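Local coordinates for protein 3-carboxy-cis,cis-muconate cycloisomerase (Acinetobacter calcoaceticus, PDB 1Q5N) that belongs to the fumarase/aspartase superfamily, whose members are largely helical enzymes that assemble as homotetramers, at residues T109-L114 and G232-I237; I113-C118 and V193-G198. All blocks are in the same frame, centred on the assembly; numbering follows the deposited sequence.

Interaction 1: T109-L114 and G232-I237; sequences TSQDIL and GERDRI
Gln111 and Arg234 make the contact between 109-114 and 232-237, side chain to side chain. Their backbones stay well apart, and the closest CA pair, Gln111 and Gly232, is separated by 10.1 Å. The first segment opens at Thr109, in the N-cap position of helix 110-146. The Thr109 side chain makes no capping bond. Its backbone N instead donates to Asp112 OD2 at 2.8 Å, from above the carboxylate plane. Further on, Gln111 points toward the second segment. Its CG lies opposite the backbone N (chi1 -174°) and the chain stays extended, which carries the amide out from the helix. Arg234, just ahead of helix 235-261, approaches from the opposite direction. Its chain bends at chi2 and chi3. Gln111 NE2 lies over one face of the guanidinium, 3.2 Å from Arg234 NH1. The amide and guanidinium planes are 65° apart. Asp112 OD1 bonds His231 NE2.

NE2 and NH1 are both donors and are not bonded to one another. Asp115 OD2 accepts from Gln111 NE2 and forms a salt bridge with Arg234 NH1, which probably explains why the two donors lie so close. Gln111 NE2 also donates to His231 O and Arg234 NH1 to Trp230 O, while Arg319 NE bonds Gln111 OE1 and Glu327 OE1 forms a salt bridge with Arg234 NH2. The contact is thus a buried polar junction held through one shared acceptor, Asp115 OD2, and separate backbone carbonyls. The nearby carboxylates probably offset the arginine charge.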
loop_
_atom_site.group_PDB
_atom_site.type_symbol
_atom_site.label_atom_id
_atom_site.label_comp_id
_atom_site.label_asym_id
_atom_site.label_seq_id
_atom_site.Cartn_x
_atom_site.Cartn_y
_atom_site.Cartn_z
ATOM N N THR A 109 -21.643 -17.383 17.819
ATOM C CA THR A 109 -20.438 -18.018 17.306
ATOM C C THR A 109 -19.337 -17.019 17.672
ATOM O O THR A 109 -19.646 -15.872 18.024
ATOM C CB THR A 109 -20.480 -18.207 15.805
ATOM O OG1 THR A 109 -19.275 -18.854 15.430
ATOM C CG2 THR A 109 -20.521 -16.870 15.080
ATOM N N SER A 110 -18.076 -17.445 17.594
ATOM C CA SER A 110 -16.928 -16.581 17.934
ATOM C C SER A 110 -16.936 -15.198 17.303
ATOM O O SER A 110 -16.702 -14.191 17.983
ATOM C CB SER A 110 -15.624 -17.241 17.528
ATOM O OG SER A 110 -15.497 -18.459 18.211
ATOM N N GLN A 111 -17.193 -15.156 15.998
ATOM C CA GLN A 111 -17.190 -13.886 15.298
ATOM C C GLN A 111 -18.292 -12.902 15.813
ATOM O O GLN A 111 -18.108 -11.682 15.743
ATOM C CB GLN A 111 -17.284 -14.116 13.760
ATOM C CG GLN A 111 -17.140 -12.797 12.992
ATOM C CD GLN A 111 -16.899 -12.930 11.492
ATOM O OE1 GLN A 111 -16.929 -14.052 10.922
ATOM N NE2 GLN A 111 -16.685 -11.761 10.822
ATOM N N ASP A 112 -19.419 -13.403 16.315
ATOM C CA ASP A 112 -20.436 -12.484 16.818
ATOM C C ASP A 112 -19.841 -11.680 17.987
ATOM O O ASP A 112 -19.963 -10.465 18.040
ATOM C CB ASP A 112 -21.669 -13.223 17.342
ATOM C CG ASP A 112 -22.371 -14.033 16.269
ATOM O OD1 ASP A 112 -22.458 -13.553 15.108
ATOM O OD2 ASP A 112 -22.845 -15.156 16.595
ATOM N N ILE A 113 -19.189 -12.369 18.916
ATOM C CA ILE A 113 -18.634 -11.709 20.075
ATOM C C ILE A 113 -17.426 -10.804 19.689
ATOM O O ILE A 113 -17.269 -9.713 20.208
ATOM C CB ILE A 113 -18.178 -12.772 21.114
ATOM C CG1 ILE A 113 -19.357 -13.658 21.520
ATOM C CG2 ILE A 113 -17.544 -12.094 22.320
ATOM C CD1 ILE A 113 -20.597 -12.918 21.993
ATOM N N LEU A 114 -16.573 -11.279 18.788
ATOM C CA LEU A 114 -15.407 -10.504 18.364
ATOM C C LEU A 114 -15.823 -9.250 17.587
ATOM O O LEU A 114 -15.334 -8.168 17.902
ATOM C CB LEU A 114 -14.466 -11.396 17.537
ATOM C CG LEU A 114 -13.848 -12.495 18.436
ATOM C CD1 LEU A 114 -13.156 -13.506 17.600
ATOM C CD2 LEU A 114 -12.871 -11.901 19.447
ATOM N N GLY A 232 -19.194 -11.841 6.634
ATOM C CA GLY A 232 -18.366 -11.777 5.443
ATOM C C GLY A 232 -18.366 -10.480 4.671
ATOM O O GLY A 232 -17.495 -10.322 3.834
ATOM N N GLU A 233 -19.307 -9.559 4.945
ATOM C CA GLU A 233 -19.400 -8.286 4.211
ATOM C C GLU A 233 -18.794 -7.227 5.154
ATOM O O GLU A 233 -19.371 -6.881 6.199
ATOM C CB GLU A 233 -20.876 -8.005 3.861
ATOM C CG GLU A 233 -21.493 -9.005 2.814
ATOM C CD GLU A 233 -21.515 -10.472 3.323
ATOM O OE1 GLU A 233 -22.045 -10.719 4.435
ATOM O OE2 GLU A 233 -20.986 -11.376 2.621
ATOM N N ARG A 234 -17.651 -6.678 4.780
ATOM C CA ARG A 234 -16.965 -5.811 5.734
ATOM C C ARG A 234 -16.880 -4.324 5.468
ATOM O O ARG A 234 -16.042 -3.634 6.065
ATOM C CB ARG A 234 -15.525 -6.365 5.954
ATOM C CG ARG A 234 -15.429 -7.888 6.025
ATOM C CD ARG A 234 -16.144 -8.446 7.269
ATOM N NE ARG A 234 -15.425 -8.127 8.518
ATOM C CZ ARG A 234 -15.949 -8.278 9.740
ATOM N NH1 ARG A 234 -17.200 -8.729 9.897
ATOM N NH2 ARG A 234 -15.232 -8.005 10.815
ATOM N N ASP A 235 -17.716 -3.831 4.568
ATOM C CA ASP A 235 -17.718 -2.417 4.235
ATOM C C ASP A 235 -17.836 -1.519 5.479
ATOM O O ASP A 235 -17.238 -0.463 5.514
ATOM C CB ASP A 235 -18.865 -2.134 3.263
ATOM C CG ASP A 235 -20.191 -2.594 3.822
ATOM O OD1 ASP A 235 -20.411 -3.843 3.949
ATOM O OD2 ASP A 235 -20.982 -1.701 4.174
ATOM N N ARG A 236 -18.551 -1.927 6.521
ATOM C CA ARG A 236 -18.651 -1.051 7.691
ATOM C C ARG A 236 -17.299 -0.786 8.418
ATOM O O ARG A 236 -17.059 0.333 8.934
ATOM C CB ARG A 236 -19.671 -1.601 8.697
ATOM C CG ARG A 236 -21.105 -1.419 8.270
ATOM C CD ARG A 236 -22.032 -2.306 9.145
ATOM N NE ARG A 236 -23.437 -2.256 8.717
ATOM C CZ ARG A 236 -24.057 -3.197 8.004
ATOM N NH1 ARG A 236 -23.414 -4.298 7.619
ATOM N NH2 ARG A 236 -25.329 -3.027 7.680
ATOM N N ILE A 237 -16.436 -1.804 8.448
ATOM C CA ILE A 237 -15.133 -1.698 9.078
ATOM C C ILE A 237 -14.235 -0.758 8.237
ATOM O O ILE A 237 -13.571 0.166 8.773
ATOM C CB ILE A 237 -14.442 -3.094 9.163
ATOM C CG1 ILE A 237 -15.269 -4.053 10.051
ATOM C CG2 ILE A 237 -13.017 -2.963 9.703
ATOM C CD1 ILE A 237 -15.521 -3.558 11.459
#

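Interaction 2: I113-C118 and V193-G198; sequences ILDTAC and VAQLGG
Gln195 NE2 donates to Asp115 OD2 at 2.7 Å, with an N-H...O angle of 163°. The carboxylate oxygen uses its anti lone pair, and it lies close to the plane of the Gln195 amide. The carboxylate and amide planes are 40° apart. Gln195 is the third donor on this buried oxygen. A second, longer bond runs from Gln195 N to Thr116 OG1 at 3.2 Å. That hydroxyl is held more strongly by Asp112 O, one turn earlier in the helix, and it also bonds Tyr217 OH. Gln195 OE1 accepts from Trp230 N, which helps fix the rotation of the amide.

Behind the polar ends, the Asp115 and Gln195 side chains run side by side in the same direction. Their CB atoms are 3.6 Å apart. A bend at chi2 of Gln195 (81°) swings its amide round to the carboxylate. Ala194 packs nearby, against Tyr217 of helix 210-221.

The arrangement is a loop fastened near the start of a long helix. That helix, 110-146, is one of the long helices of the bundle that marks the fumarase/aspartase superfamily.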
loop_
_atom_site.group_PDB
_atom_site.type_symbol
_atom_site.label_atom_id
_atom_site.label_comp_id
_atom_site.label_asym_id
_atom_site.label_seq_id
_atom_site.Cartn_x
_atom_site.Cartn_y
_atom_site.Cartn_z
ATOM N N ILE A 113 -19.189 -12.369 18.916
ATOM C CA ILE A 113 -18.634 -11.709 20.075
ATOM C C ILE A 113 -17.426 -10.804 19.689
ATOM O O ILE A 113 -17.269 -9.713 20.208
ATOM C CB ILE A 113 -18.178 -12.772 21.114
ATOM C CG1 ILE A 113 -19.357 -13.658 21.520
ATOM C CG2 ILE A 113 -17.544 -12.094 22.320
ATOM C CD1 ILE A 113 -20.597 -12.918 21.993
ATOM N N LEU A 114 -16.573 -11.279 18.788
ATOM C CA LEU A 114 -15.407 -10.504 18.364
ATOM C C LEU A 114 -15.823 -9.250 17.587
ATOM O O LEU A 114 -15.334 -8.168 17.902
ATOM C CB LEU A 114 -14.466 -11.396 17.537
ATOM C CG LEU A 114 -13.848 -12.495 18.436
ATOM C CD1 LEU A 114 -13.156 -13.506 17.600
ATOM C CD2 LEU A 114 -12.871 -11.901 19.447
ATOM N N ASP A 115 -16.730 -9.380 16.606
ATOM C CA ASP A 115 -17.182 -8.204 15.852
ATOM C C ASP A 115 -17.972 -7.212 16.738
ATOM O O ASP A 115 -17.873 -5.975 16.561
ATOM C CB ASP A 115 -18.089 -8.579 14.676
ATOM C CG ASP A 115 -17.336 -9.139 13.499
ATOM O OD1 ASP A 115 -16.080 -9.169 13.519
ATOM O OD2 ASP A 115 -18.025 -9.552 12.548
ATOM N N THR A 116 -18.755 -7.741 17.690
ATOM C CA THR A 116 -19.507 -6.854 18.556
ATOM C C THR A 116 -18.528 -6.099 19.477
ATOM O O THR A 116 -18.656 -4.897 19.665
ATOM C CB THR A 116 -20.620 -7.624 19.392
ATOM O OG1 THR A 116 -21.649 -8.106 18.509
ATOM C CG2 THR A 116 -21.230 -6.682 20.437
ATOM N N ALA A 117 -17.538 -6.795 20.026
ATOM C CA ALA A 117 -16.584 -6.090 20.898
ATOM C C ALA A 117 -15.815 -5.050 20.029
ATOM O O ALA A 117 -15.510 -3.935 20.488
ATOM C CB ALA A 117 -15.608 -7.071 21.560
ATOM N N CYS A 118 -15.508 -5.410 18.782
ATOM C CA CYS A 118 -14.831 -4.463 17.907
ATOM C C CYS A 118 -15.690 -3.189 17.721
ATOM O O CYS A 118 -15.172 -2.073 17.850
ATOM C CB CYS A 118 -14.544 -5.095 16.539
ATOM S SG CYS A 118 -13.730 -3.963 15.366
ATOM N N VAL A 193 -23.376 -1.016 14.486
ATOM C CA VAL A 193 -24.440 -1.995 14.560
ATOM C C VAL A 193 -23.898 -3.236 15.228
ATOM O O VAL A 193 -22.699 -3.460 15.217
ATOM C CB VAL A 193 -24.946 -2.353 13.158
ATOM C CG1 VAL A 193 -25.571 -1.147 12.526
ATOM C CG2 VAL A 193 -23.767 -2.849 12.285
ATOM N N ALA A 194 -24.791 -4.047 15.796
ATOM C CA ALA A 194 -24.413 -5.280 16.491
ATOM C C ALA A 194 -24.131 -6.430 15.512
ATOM O O ALA A 194 -24.528 -6.377 14.355
ATOM C CB ALA A 194 -25.542 -5.701 17.448
ATOM N N GLN A 195 -23.435 -7.456 15.975
ATOM C CA GLN A 195 -23.214 -8.630 15.122
ATOM C C GLN A 195 -23.724 -9.863 15.884
ATOM O O GLN A 195 -23.191 -10.200 16.955
ATOM C CB GLN A 195 -21.712 -8.874 14.821
ATOM C CG GLN A 195 -21.462 -10.056 13.884
ATOM C CD GLN A 195 -21.653 -9.705 12.385
ATOM O OE1 GLN A 195 -22.763 -9.744 11.849
ATOM N NE2 GLN A 195 -20.552 -9.359 11.711
ATOM N N LEU A 196 -24.755 -10.517 15.376
ATOM C CA LEU A 196 -25.215 -11.761 16.026
ATOM C C LEU A 196 -25.886 -12.625 14.945
ATOM O O LEU A 196 -27.024 -12.373 14.523
ATOM C CB LEU A 196 -26.190 -11.479 17.174
ATOM C CG LEU A 196 -26.671 -12.763 17.887
ATOM C CD1 LEU A 196 -25.515 -13.404 18.635
ATOM C CD2 LEU A 196 -27.794 -12.438 18.886
ATOM N N GLY A 197 -25.169 -13.643 14.495
ATOM C CA GLY A 197 -25.691 -14.485 13.435
ATOM C C GLY A 197 -25.348 -15.958 13.612
ATOM O O GLY A 197 -25.812 -16.773 12.847
ATOM N N GLY A 198 -24.558 -16.318 14.614
ATOM C CA GLY A 198 -24.237 -17.724 14.760
ATOM C C GLY A 198 -23.287 -18.250 13.688
ATOM O O GLY A 198 -22.902 -17.517 12.751
#

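In the fold
Both interactions start from the beginning of helix 110-146, and they share Ile113 and Leu114. Their centres are 6 Å apart, on the same side of the chain's centre. Along the chain, the shared helix start comes first, then the loop 193-198 between helices 166-191 and 210-221, then 232-237 leading into helix 235-261. The two contacts also touch directly: Asp112 OD1 and OD2 probably accept from Gly197 N and Gly198 N at 2.8 and 2.9 Å. One helix start thus gathers two segments distant in sequence, a loop and a helix start, at one end of the long bundle. Only interaction 1 meets another chain: Arg172, Arg179 and Arg183 of the second subunit pair with Glu233 and Asp235.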